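Local atomic coordinates of beta-galacturonidase (Eisenbergiella tayi, PDB entry 6NCW), a protein that is a family 2 glycoside hydrolase that probably removes beta-linked galacturonate, a hexuronic acid, from its substrates. Residues A[362-365]-A[366-369]; A[349-352]-A[353-357]. All blocks are in the same frame, centred on the assembly; numbering follows the deposited sequence.

Interaction 1: A[362-365]-A[366-369]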
loop_
_atom_site.group_PDB
_atom_site.type_symbol
_atom_site.label_atom_id
_atom_site.label_comp_id
_atom_site.label_asym_id
_atom_site.label_seq_id
_atom_site.Cartn_x
_atom_site.Cartn_y
_atom_site.Cartn_z
ATOM N N THR A 362 -19.798 -27.304 -29.633
ATOM C CA THR A 362 -20.413 -26.892 -30.895
ATOM C C THR A 362 -19.891 -25.524 -31.331
ATOM O O THR A 362 -19.593 -25.314 -32.508
ATOM C CB THR A 362 -21.938 -26.883 -30.766
ATOM O OG1 THR A 362 -22.378 -28.178 -30.336
ATOM C CG2 THR A 362 -22.603 -26.555 -32.104
ATOM N N ALA A 363 -19.713 -24.602 -30.383
ATOM C CA ALA A 363 -19.303 -23.248 -30.735
ATOM C C ALA A 363 -17.807 -23.153 -31.016
ATOM O O ALA A 363 -17.394 -22.404 -31.910
ATOM C CB ALA A 363 -19.694 -22.285 -29.610
ATOM N N HIS A 364 -16.989 -23.915 -30.283
ATOM C CA HIS A 364 -15.537 -23.748 -30.241
ATOM C C HIS A 364 -14.781 -24.814 -31.012
ATOM O O HIS A 364 -13.545 -24.806 -30.999
ATOM C CB HIS A 364 -15.042 -23.751 -28.785
ATOM C CG HIS A 364 -15.577 -22.620 -27.964
ATOM N ND1 HIS A 364 -15.291 -22.471 -26.623
ATOM C CD2 HIS A 364 -16.385 -21.581 -28.297
ATOM C CE1 HIS A 364 -15.898 -21.388 -26.165
ATOM N NE2 HIS A 364 -16.569 -20.829 -27.159
ATOM N N TYR A 365 -15.488 -25.709 -31.709
ATOM C CA TYR A 365 -14.860 -26.867 -32.352
ATOM C C TYR A 365 -13.647 -26.491 -33.192
ATOM O O TYR A 365 -12.674 -27.253 -33.267
ATOM C CB TYR A 365 -15.886 -27.583 -33.240
ATOM C CG TYR A 365 -15.370 -28.896 -33.777
ATOM C CD1 TYR A 365 -15.622 -30.095 -33.101
ATOM C CD2 TYR A 365 -14.600 -28.939 -34.933
ATOM C CE1 TYR A 365 -15.132 -31.312 -33.585
ATOM C CE2 TYR A 365 -14.105 -30.138 -35.421
ATOM C CZ TYR A 365 -14.373 -31.325 -34.748
ATOM O OH TYR A 365 -13.874 -32.517 -35.245
ATOM N N ASN A 366 -13.697 -25.341 -33.860
ATOM C CA ASN A 366 -12.718 -25.038 -34.895
ATOM C C ASN A 366 -11.435 -24.406 -34.384
ATOM O O ASN A 366 -10.506 -24.244 -35.181
ATOM C CB ASN A 366 -13.334 -24.106 -35.949
ATOM C CG ASN A 366 -14.422 -24.789 -36.759
ATOM O OD1 ASN A 366 -14.285 -25.952 -37.125
ATOM N ND2 ASN A 366 -15.513 -24.077 -37.021
ATOM N N HIS A 367 -11.369 -24.010 -33.114
ATOM C CA HIS A 367 -10.219 -23.240 -32.625
ATOM C C HIS A 367 -8.978 -24.113 -32.576
ATOM O O HIS A 367 -8.929 -25.048 -31.769
ATOM C CB HIS A 367 -10.505 -22.643 -31.236
ATOM C CG HIS A 367 -11.437 -21.469 -31.269
ATOM N ND1 HIS A 367 -11.019 -20.191 -31.581
ATOM C CD2 HIS A 367 -12.770 -21.386 -31.058
ATOM C CE1 HIS A 367 -12.058 -19.372 -31.562
ATOM N NE2 HIS A 367 -13.132 -20.073 -31.246
ATOM N N PRO A 368 -7.971 -23.875 -33.417
ATOM C CA PRO A 368 -6.759 -24.704 -33.336
ATOM C C PRO A 368 -6.048 -24.603 -31.999
ATOM O O PRO A 368 -5.322 -25.534 -31.624
ATOM C CB PRO A 368 -5.892 -24.158 -34.477
ATOM C CG PRO A 368 -6.364 -22.711 -34.624
ATOM C CD PRO A 368 -7.846 -22.798 -34.414
ATOM N N SER A 369 -6.213 -23.498 -31.267
ATOM C CA SER A 369 -5.516 -23.364 -29.987
ATOM C C SER A 369 -5.989 -24.400 -28.981
ATOM O O SER A 369 -5.199 -24.875 -28.152
ATOM C CB SER A 369 -5.714 -21.960 -29.418
ATOM O OG SER A 369 -7.094 -21.708 -29.196
HETATM O O HOH W 1 -15.530 -23.098 -33.737
HETATM O O HOH W 2 -15.742 -20.030 -31.882
#
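His-364 and His-367 both set CG beside the backbone N and anti to the carbonyl carbon, with chi1 -63° and -75°. With these torsions the two imidazoles come together across the turn. They form an offset edge-to-face pair. The edge of His-367 is directed at the face of His-364, and the centroids are 5.8 Å apart. CD2 of His-367 does the touching: it lies 4.0 Å from CB of His-364 and 3.5 Å from the backbone O of His-364. Residues 364 to 367 make a type I beta turn, closed by a nearly straight bond of 3.1 Å from His-367 N to His-364 O. The side chains of Tyr-365 and Asn-366 cross at about a right angle, with ring and amide planes 86° apart. OD1 of Asn-366 sits at the edge of the Tyr-365 ring, 3.7 Å from CD2. The Asn-366 amide bonds to the backbone of Ile-155 and Phe-157, and Tyr-365 OH to Thr-158, so the turn meets strand 150-162. One water links Ala-363 O to Asn-366 N. A second lies 2.7 Å from His-367 NE2. ND1 of His-364 bonds to Glu-332 and ND1 of His-367 to Asp-324. Each imidazole is thus buried with a carboxylate partner, which would fix its rotation and probably favour a proton on ND1.

Interaction 2: A[349-352]-A[353-357]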
loop_
_atom_site.group_PDB
_atom_site.type_symbol
_atom_site.label_atom_id
_atom_site.label_comp_id
_atom_site.label_asym_id
_atom_site.label_seq_id
_atom_site.Cartn_x
_atom_site.Cartn_y
_atom_site.Cartn_z
ATOM N N PHE A 349 -28.089 -30.595 -12.165
ATOM C CA PHE A 349 -26.644 -30.613 -12.387
ATOM C C PHE A 349 -26.279 -31.275 -13.715
ATOM O O PHE A 349 -25.509 -30.717 -14.504
ATOM C CB PHE A 349 -25.929 -31.315 -11.229
ATOM C CG PHE A 349 -24.450 -31.517 -11.473
ATOM C CD1 PHE A 349 -23.563 -30.450 -11.374
ATOM C CD2 PHE A 349 -23.950 -32.769 -11.809
ATOM C CE1 PHE A 349 -22.198 -30.629 -11.595
ATOM C CE2 PHE A 349 -22.591 -32.958 -12.033
ATOM C CZ PHE A 349 -21.714 -31.883 -11.926
ATOM N N LYS A 350 -26.805 -32.478 -13.971
ATOM C CA LYS A 350 -26.450 -33.192 -15.201
ATOM C C LYS A 350 -26.917 -32.440 -16.445
ATOM O O LYS A 350 -26.171 -32.324 -17.426
ATOM C CB LYS A 350 -27.033 -34.607 -15.173
ATOM C CG LYS A 350 -26.249 -35.586 -14.275
ATOM C CD LYS A 350 -27.164 -36.634 -13.640
ATOM C CE LYS A 350 -26.748 -38.070 -13.953
ATOM N NZ LYS A 350 -25.426 -38.444 -13.384
ATOM N N GLN A 351 -28.146 -31.920 -16.420
ATOM C CA GLN A 351 -28.665 -31.162 -17.554
ATOM C C GLN A 351 -27.819 -29.917 -17.820
ATOM O O GLN A 351 -27.505 -29.604 -18.975
ATOM C CB GLN A 351 -30.134 -30.794 -17.292
ATOM C CG GLN A 351 -30.885 -30.219 -18.494
ATOM C CD GLN A 351 -31.053 -31.221 -19.614
ATOM O OE1 GLN A 351 -30.524 -31.036 -20.715
ATOM N NE2 GLN A 351 -31.795 -32.289 -19.346
ATOM N N GLN A 352 -27.412 -29.209 -16.759
ATOM C CA GLN A 352 -26.648 -27.977 -16.955
ATOM C C GLN A 352 -25.213 -28.259 -17.403
ATOM O O GLN A 352 -24.649 -27.488 -18.191
ATOM C CB GLN A 352 -26.704 -27.137 -15.678
ATOM C CG GLN A 352 -28.085 -26.478 -15.483
ATOM C CD GLN A 352 -28.274 -25.843 -14.116
ATOM O OE1 GLN A 352 -27.468 -26.049 -13.212
ATOM N NE2 GLN A 352 -29.349 -25.059 -13.960
ATOM N N CYS A 353 -24.621 -29.369 -16.955
ATOM C CA CYS A 353 -23.313 -29.772 -17.457
ATOM C C CYS A 353 -23.399 -30.177 -18.915
ATOM O O CYS A 353 -22.638 -29.679 -19.758
ATOM C CB CYS A 353 -22.759 -30.928 -16.623
ATOM S SG CYS A 353 -22.033 -30.442 -15.076
ATOM N N GLY A 354 -24.333 -31.082 -19.228
ATOM C CA GLY A 354 -24.563 -31.457 -20.613
ATOM C C GLY A 354 -24.803 -30.268 -21.520
ATOM O O GLY A 354 -24.242 -30.192 -22.616
ATOM N N ASP A 355 -25.636 -29.317 -21.079
ATOM C CA ASP A 355 -25.883 -28.119 -21.883
ATOM C C ASP A 355 -24.600 -27.314 -22.100
ATOM O O ASP A 355 -24.326 -26.846 -23.213
ATOM C CB ASP A 355 -26.949 -27.248 -21.221
ATOM C CG ASP A 355 -28.353 -27.838 -21.337
ATOM O OD1 ASP A 355 -28.568 -28.728 -22.183
ATOM O OD2 ASP A 355 -29.243 -27.396 -20.581
ATOM N N CYS A 356 -23.819 -27.110 -21.036
ATOM C CA CYS A 356 -22.572 -26.362 -21.172
ATOM C C CYS A 356 -21.623 -27.061 -22.139
ATOM O O CYS A 356 -21.053 -26.429 -23.032
ATOM C CB CYS A 356 -21.911 -26.177 -19.801
ATOM S SG CYS A 356 -20.308 -25.261 -19.825
ATOM N N ILE A 357 -21.450 -28.369 -21.977
ATOM C CA ILE A 357 -20.557 -29.108 -22.865
ATOM C C ILE A 357 -21.035 -29.018 -24.318
ATOM O O ILE A 357 -20.249 -28.751 -25.235
ATOM C CB ILE A 357 -20.448 -30.563 -22.394
ATOM C CG1 ILE A 357 -19.772 -30.609 -21.010
ATOM C CG2 ILE A 357 -19.705 -31.419 -23.446
ATOM C CD1 ILE A 357 -19.483 -32.026 -20.562
#
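SG of Cys-353 lies over one face of the Phe-349 ring, offset toward the rim. It is 3.5 Å from both CZ and CE1 of Phe-349, a sulfur-aromatic contact one helical turn apart. Phe-349 holds CG anti to its own N (chi1 173°), which swings the ring out from the helix and slightly toward its next turn, where the sulfur covers one face. The backbone keeps the two residues in step: Cys-353 N donates to Phe-349 O at 2.9 Å. The same i to i+4 pattern runs on from Gly-354 N to Lys-350 O, from Asp-355 N to Gln-351 O and from Cys-356 N to Gln-352 O. This is the start of helix 349-364, one of the helices around the TIM barrel that carries most of the galacturonate site. The side chain of Phe-349 is about 10 Å from that of Arg-337, a galacturonate-binding residue. Farther out, Phe-349 packs on Leu-339 and Leu-376, and Cys-353 on Gln-393 of helix 384-400. Lys-350 reaches the same neighbouring helix by salt bridges to Glu-388 and Glu-392. Gln-352 extends the other way. Its amide is gripped at both ends, NE2 by Asp-123 O and OE1 by Ala-125 N. Asp-355 forms a salt bridge with Arg-358.

In the fold
Both contacts belong to helix 349-364 and its exit. Interaction 2 comes first, in the opening turns, and it closes no loop. Interaction 1 follows at the other end, where the beta turn at 364-367 takes the chain off the helix toward strand 370-374 of the barrel. The two are in series, neither nested nor crossed. The centres of interaction 1 and interaction 2 are about 19 Å apart, and the two do not touch. Their surroundings differ. Segments 349-357 face helix 384-400 and the loop near Asp-123. Segments 362-369 join helix 317-326 to strand 150-162 of the immunoglobulin-like region. The one helix therefore meets different neighbours at its two ends.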